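Local coordinates for protein tyrosine recombinase XerH (Helicobacter pylori, PDB 5JK0) that cuts and rejoins recombining DNA molecules as a site-specific tyrosine recombinase and takes part in chromosome segregation, at residues His84-Lys89 with Leu110-Ser115; Gly135-Ile140 with Tyr154-Lys159. All coordinates share one frame; numbering follows the deposited sequence.

Interaction 1. Residues His84-Lys89 with Leu110-Ser115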
loop_
_atom_site.group_PDB
_atom_site.type_symbol
_atom_site.label_atom_id
_atom_site.label_comp_id
_atom_site.label_asym_id
_atom_site.label_seq_id
_atom_site.Cartn_x
_atom_site.Cartn_y
_atom_site.Cartn_z
ATOM N N HIS D 84 14.190 -14.009 -25.607
ATOM C CA HIS D 84 15.236 -14.377 -26.551
ATOM C C HIS D 84 14.884 -13.883 -27.948
ATOM O O HIS D 84 15.732 -13.340 -28.657
ATOM C CB HIS D 84 15.456 -15.888 -26.571
ATOM C CG HIS D 84 16.265 -16.357 -27.739
ATOM N ND1 HIS D 84 15.690 -16.857 -28.887
ATOM C CD2 HIS D 84 17.602 -16.388 -27.943
ATOM C CE1 HIS D 84 16.641 -17.181 -29.746
ATOM N NE2 HIS D 84 17.810 -16.906 -29.198
ATOM N N GLU D 85 13.627 -14.077 -28.332
ATOM C CA GLU D 85 13.121 -13.591 -29.612
ATOM C C GLU D 85 13.262 -12.075 -29.704
ATOM O O GLU D 85 13.651 -11.539 -30.741
ATOM C CB GLU D 85 11.659 -13.999 -29.797
ATOM C CG GLU D 85 10.990 -13.399 -31.021
ATOM C CD GLU D 85 9.505 -13.703 -31.078
ATOM O OE1 GLU D 85 9.132 -14.730 -31.681
ATOM O OE2 GLU D 85 8.713 -12.917 -30.516
ATOM N N TYR D 86 12.941 -11.397 -28.608
ATOM C CA TYR D 86 13.090 -9.951 -28.515
ATOM C C TYR D 86 14.546 -9.530 -28.673
ATOM O O TYR D 86 14.869 -8.688 -29.509
ATOM C CB TYR D 86 12.538 -9.444 -27.177
ATOM C CG TYR D 86 12.968 -8.037 -26.816
ATOM C CD1 TYR D 86 12.327 -6.930 -27.361
ATOM C CD2 TYR D 86 14.010 -7.817 -25.922
ATOM C CE1 TYR D 86 12.716 -5.643 -27.031
ATOM C CE2 TYR D 86 14.407 -6.535 -25.589
ATOM C CZ TYR D 86 13.758 -5.453 -26.145
ATOM O OH TYR D 86 14.154 -4.178 -25.811
ATOM N N PHE D 87 15.419 -10.127 -27.868
ATOM C CA PHE D 87 16.825 -9.739 -27.826
ATOM C C PHE D 87 17.541 -9.967 -29.156
ATOM O O PHE D 87 18.429 -9.201 -29.526
ATOM C CB PHE D 87 17.550 -10.498 -26.709
ATOM C CG PHE D 87 19.002 -10.135 -26.574
ATOM C CD1 PHE D 87 19.382 -8.971 -25.923
ATOM C CD2 PHE D 87 19.989 -10.957 -27.094
ATOM C CE1 PHE D 87 20.716 -8.632 -25.800
ATOM C CE2 PHE D 87 21.325 -10.624 -26.972
ATOM C CZ PHE D 87 21.689 -9.462 -26.322
ATOM N N SER D 88 17.153 -11.017 -29.872
ATOM C CA SER D 88 17.812 -11.366 -31.128
ATOM C C SER D 88 17.613 -10.298 -32.201
ATOM O O SER D 88 18.475 -10.102 -33.057
ATOM C CB SER D 88 17.309 -12.717 -31.638
ATOM O OG SER D 88 15.918 -12.677 -31.905
ATOM N N LYS D 89 16.479 -9.607 -32.151
ATOM C CA LYS D 89 16.178 -8.582 -33.144
ATOM C C LYS D 89 16.382 -7.170 -32.600
ATOM O O LYS D 89 16.623 -6.236 -33.364
ATOM C CB LYS D 89 14.743 -8.741 -33.657
ATOM C CG LYS D 89 13.674 -8.647 -32.579
ATOM C CD LYS D 89 12.285 -8.824 -33.168
ATOM C CE LYS D 89 11.210 -8.720 -32.099
ATOM N NZ LYS D 89 9.843 -8.864 -32.673
ATOM N N LEU D 110 14.958 -4.676 -19.970
ATOM C CA LEU D 110 13.940 -5.605 -19.489
ATOM C C LEU D 110 12.601 -4.896 -19.308
ATOM O O LEU D 110 11.544 -5.473 -19.564
ATOM C CB LEU D 110 14.375 -6.259 -18.174
ATOM C CG LEU D 110 15.656 -7.100 -18.207
ATOM C CD1 LEU D 110 15.803 -7.912 -16.930
ATOM C CD2 LEU D 110 15.684 -8.009 -19.423
ATOM N N ALA D 111 12.653 -3.643 -18.867
ATOM C CA ALA D 111 11.446 -2.842 -18.687
ATOM C C ALA D 111 10.763 -2.573 -20.024
ATOM O O ALA D 111 9.535 -2.599 -20.121
ATOM C CB ALA D 111 11.775 -1.534 -17.987
ATOM N N GLU D 112 11.567 -2.320 -21.052
ATOM C CA GLU D 112 11.043 -2.072 -22.392
ATOM C C GLU D 112 10.446 -3.342 -22.989
ATOM O O GLU D 112 9.418 -3.294 -23.664
ATOM C CB GLU D 112 12.139 -1.519 -23.307
ATOM C CG GLU D 112 12.616 -0.126 -22.926
ATOM C CD GLU D 112 13.613 0.446 -23.916
ATOM O OE1 GLU D 112 14.010 -0.277 -24.853
ATOM O OE2 GLU D 112 13.997 1.624 -23.757
ATOM N N PHE D 113 11.097 -4.474 -22.737
ATOM C CA PHE D 113 10.586 -5.766 -23.182
ATOM C C PHE D 113 9.218 -6.050 -22.576
ATOM O O PHE D 113 8.313 -6.525 -23.260
ATOM C CB PHE D 113 11.563 -6.888 -22.819
ATOM C CG PHE D 113 10.940 -8.259 -22.816
ATOM C CD1 PHE D 113 10.602 -8.886 -24.004
ATOM C CD2 PHE D 113 10.699 -8.923 -21.623
ATOM C CE1 PHE D 113 10.028 -10.146 -24.003
ATOM C CE2 PHE D 113 10.127 -10.183 -21.614
ATOM C CZ PHE D 113 9.793 -10.795 -22.806
ATOM N N LEU D 114 9.076 -5.754 -21.287
ATOM C CA LEU D 114 7.821 -5.981 -20.579
ATOM C C LEU D 114 6.687 -5.126 -21.136
ATOM O O LEU D 114 5.575 -5.612 -21.330
ATOM C CB LEU D 114 7.993 -5.704 -19.084
ATOM C CG LEU D 114 8.772 -6.745 -18.280
ATOM C CD1 LEU D 114 8.925 -6.298 -16.833
ATOM C CD2 LEU D 114 8.084 -8.099 -18.354
ATOM N N SER D 115 6.972 -3.854 -21.394
ATOM C CA SER D 115 5.958 -2.932 -21.898
ATOM C C SER D 115 5.413 -3.372 -23.254
ATOM O O SER D 115 4.215 -3.268 -23.515
ATOM C CB SER D 115 6.530 -1.517 -22.002
ATOM O OG SER D 115 7.584 -1.466 -22.949
HETATM O O HOH W 1 13.148 -2.143 -26.710
#

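Interaction 2. Residues Gly135-Ile140 with Tyr154-Lys159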
loop_
_atom_site.group_PDB
_atom_site.type_symbol
_atom_site.label_atom_id
_atom_site.label_comp_id
_atom_site.label_asym_id
_atom_site.label_seq_id
_atom_site.Cartn_x
_atom_site.Cartn_y
_atom_site.Cartn_z
ATOM N N GLY D 135 14.145 -14.462 -12.111
ATOM C CA GLY D 135 14.710 -15.768 -11.825
ATOM C C GLY D 135 15.880 -16.122 -12.724
ATOM O O GLY D 135 16.863 -16.709 -12.273
ATOM N N LEU D 136 15.775 -15.761 -14.000
ATOM C CA LEU D 136 16.814 -16.082 -14.973
ATOM C C LEU D 136 18.136 -15.395 -14.646
ATOM O O LEU D 136 19.182 -16.039 -14.598
ATOM C CB LEU D 136 16.368 -15.692 -16.383
ATOM C CG LEU D 136 17.414 -15.878 -17.486
ATOM C CD1 LEU D 136 17.821 -17.342 -17.608
ATOM C CD2 LEU D 136 16.905 -15.347 -18.820
ATOM N N PHE D 137 18.084 -14.087 -14.419
ATOM C CA PHE D 137 19.299 -13.306 -14.207
ATOM C C PHE D 137 19.825 -13.426 -12.779
ATOM O O PHE D 137 20.994 -13.143 -12.517
ATOM C CB PHE D 137 19.054 -11.840 -14.571
ATOM C CG PHE D 137 18.843 -11.619 -16.042
ATOM C CD1 PHE D 137 19.926 -11.508 -16.901
ATOM C CD2 PHE D 137 17.565 -11.538 -16.570
ATOM C CE1 PHE D 137 19.739 -11.316 -18.257
ATOM C CE2 PHE D 137 17.371 -11.346 -17.926
ATOM C CZ PHE D 137 18.460 -11.236 -18.770
ATOM N N SER D 138 18.965 -13.848 -11.857
ATOM C CA SER D 138 19.421 -14.192 -10.515
ATOM C C SER D 138 20.232 -15.478 -10.595
ATOM O O SER D 138 21.226 -15.649 -9.890
ATOM C CB SER D 138 18.244 -14.358 -9.551
ATOM O OG SER D 138 18.688 -14.782 -8.272
ATOM N N TYR D 139 19.795 -16.374 -11.473
ATOM C CA TYR D 139 20.479 -17.640 -11.706
ATOM C C TYR D 139 21.833 -17.420 -12.375
ATOM O O TYR D 139 22.823 -18.056 -12.014
ATOM C CB TYR D 139 19.602 -18.559 -12.562
ATOM C CG TYR D 139 20.244 -19.877 -12.935
ATOM C CD1 TYR D 139 20.188 -20.969 -12.075
ATOM C CD2 TYR D 139 20.894 -20.033 -14.153
ATOM C CE1 TYR D 139 20.771 -22.175 -12.418
ATOM C CE2 TYR D 139 21.478 -21.234 -14.502
ATOM C CZ TYR D 139 21.414 -22.301 -13.633
ATOM O OH TYR D 139 21.996 -23.497 -13.984
ATOM N N ILE D 140 21.873 -16.516 -13.351
ATOM C CA ILE D 140 23.110 -16.214 -14.062
ATOM C C ILE D 140 24.145 -15.588 -13.126
ATOM O O ILE D 140 25.332 -15.908 -13.196
ATOM C CB ILE D 140 22.858 -15.273 -15.257
ATOM C CG1 ILE D 140 21.912 -15.931 -16.266
ATOM C CG2 ILE D 140 24.167 -14.906 -15.938
ATOM C CD1 ILE D 140 21.579 -15.057 -17.459
ATOM N N TYR D 154 24.436 -8.875 -12.547
ATOM C CA TYR D 154 23.360 -8.097 -13.155
ATOM C C TYR D 154 22.606 -7.291 -12.107
ATOM O O TYR D 154 22.378 -6.092 -12.279
ATOM C CB TYR D 154 22.387 -9.010 -13.903
ATOM C CG TYR D 154 22.885 -9.473 -15.253
ATOM C CD1 TYR D 154 22.734 -8.674 -16.380
ATOM C CD2 TYR D 154 23.498 -10.712 -15.404
ATOM C CE1 TYR D 154 23.184 -9.093 -17.619
ATOM C CE2 TYR D 154 23.951 -11.140 -16.641
ATOM C CZ TYR D 154 23.791 -10.325 -17.743
ATOM O OH TYR D 154 24.237 -10.742 -18.975
ATOM N N ASN D 155 22.223 -7.965 -11.024
ATOM C CA ASN D 155 21.465 -7.358 -9.932
ATOM C C ASN D 155 20.189 -6.678 -10.425
ATOM O O ASN D 155 19.910 -5.527 -10.088
ATOM C CB ASN D 155 22.335 -6.357 -9.166
ATOM C CG ASN D 155 21.726 -5.952 -7.835
ATOM O OD1 ASN D 155 20.853 -6.637 -7.304
ATOM N ND2 ASN D 155 22.184 -4.829 -7.294
ATOM N N ILE D 156 19.423 -7.397 -11.238
ATOM C CA ILE D 156 18.143 -6.896 -11.718
ATOM C C ILE D 156 17.109 -6.971 -10.602
ATOM O O ILE D 156 16.930 -8.020 -9.984
ATOM C CB ILE D 156 17.640 -7.689 -12.936
ATOM C CG1 ILE D 156 18.701 -7.711 -14.039
ATOM C CG2 ILE D 156 16.339 -7.096 -13.453
ATOM C CD1 ILE D 156 19.021 -6.346 -14.604
ATOM N N THR D 157 16.432 -5.858 -10.343
ATOM C CA THR D 157 15.460 -5.801 -9.259
ATOM C C THR D 157 14.042 -5.573 -9.773
ATOM O O THR D 157 13.095 -6.190 -9.279
ATOM C CB THR D 157 15.813 -4.694 -8.248
ATOM O OG1 THR D 157 15.871 -3.430 -8.919
ATOM C CG2 THR D 157 17.158 -4.978 -7.598
ATOM N N LEU D 158 13.907 -4.692 -10.763
ATOM C CA LEU D 158 12.607 -4.325 -11.320
ATOM C C LEU D 158 11.640 -3.905 -10.218
ATOM O O LEU D 158 10.586 -4.517 -10.038
ATOM C CB LEU D 158 12.019 -5.482 -12.132
ATOM C CG LEU D 158 12.790 -5.892 -13.389
ATOM C CD1 LEU D 158 12.175 -7.131 -14.019
ATOM C CD2 LEU D 158 12.824 -4.747 -14.388
ATOM N N LYS D 159 12.013 -2.858 -9.484
ATOM C CA LYS D 159 11.249 -2.394 -8.328
ATOM C C LYS D 159 9.799 -2.067 -8.675
ATOM O O LYS D 159 8.914 -2.164 -7.822
ATOM C CB LYS D 159 11.923 -1.168 -7.709
#

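Interaction 1. Residues His84-Lys89 with Leu110-Ser115
Tyr86 reaches across from helix 74-93 to Phe113 and Glu112 on helix 107-117, and nearly the whole contact can be followed along its side chain. At the root, Tyr86 CB sits 3.8 Å from Phe113 CD1, approaching that ring obliquely. One atom further out, Tyr86 CG meets the same CD1. Along the CD2-CE2 side of the tyrosine the partner changes: Phe113 CB lies over one ring face, 4.1 Å from the Tyr86 ring centroid and only 14° off the normal, a CH-pi contact displaced toward the rim. The two ring planes meet obliquely, at 51°.

Both aromatic side chains leave their helices with CG opposite the backbone nitrogen (chi1 164° for Tyr86), which carries the phenol outward toward helix 107-117. At the tip, Tyr86 OH stops 4.0 Å from Glu112 OE1. A water in the plane of the phenol ring donates to Glu112 OE1 at 2.8 Å; its link to Tyr86 OH is doubtful, the modelled distance being implausibly short. The extended Glu112 chain turns its carboxylate nearly perpendicular to the tyrosine ring, and its other oxygen, OE2, forms a salt bridge with Arg25 of the second subunit, whose Phe43 also packs on Tyr86. Around Phe113 the surroundings are apolar: Phe83 meets the Phe113 ring edge to face, and Leu133 of helix 123-143 packs on it.

Two helices of the core-binding domain of this tyrosine recombinase are thus packed together through an aromatic pair, beside the interface with the second subunit.

Interaction 2. Residues Gly135-Ile140 with Tyr154-Lys159
The Tyr154 ring has Phe137 over one face and Ile140 at its edge. Phe137 CD1 stands 3.8 Å above the ring plane, over the centre, and therefore lies at almost equal distances from the ring carbons, 4.0 Å from Tyr154 CG for example. The pair is edge-to-face: the edge of Phe137 is directed at the face of Tyr154, with centroids 5.0 Å apart and planes at 63°. Near the plane of the tyrosine ring, Ile140 CG2 touches CE2 at 3.8 Å. The Phe137 ring, in turn, is approached obliquely by Ile156 CG1, which lies 4.2 Å from Phe137 CB.

Phe137 and Ile140 are one helical turn apart on helix 123-143, so a single side of that helix presents both the phenyl edge and the isoleucine methyl. In Tyr154 the CG lies opposite the carbonyl carbon (chi1 -78°), which lays the ring back over this side of the helix. Ile156, two residues on, adds its CG1 branch beside the root of Phe137.

Polar bonds fix the tyrosine at both ends. Its hydroxyl is hydrogen-bonded to the carbonyl oxygen of Leu102, while its backbone N and that of Asn155 bond to the carboxylate of Asp141, the residue directly after Ile140. The ring is thus tethered at its tip and at its backbone while its face rests on carbon. Ile105 packs on both Phe137 and Tyr154.

The arrangement is that of a chain doubling back on helix 123-143 of the helical core-binding domain, folding against the helix it has just left; from here it probably runs on toward the catalytic domain of this tyrosine recombinase.

How the interactions relate
Leu110 joins the two contacts. It lies on helix 107-117, in the segment 110-115 of interaction 1, but its CD1 packs 3.6 Å from Ile156 CG2 and 3.9 Å from Phe137 CE2, both residues of interaction 2. The centres are about 15 Å apart, and Phe83 extends the connection by packing on both Phe113 and Phe137. Along the chain the contacts follow in series, helix 107-117 leading directly to helix 123-143. Interaction 1 adjoins the second subunit, whereas interaction 2 is formed within its own chain. Nearest atoms lie about 10 Å and 6 Å, respectively, from the bound DNA; both are remote from the predicted active-site residues, including Tyr345.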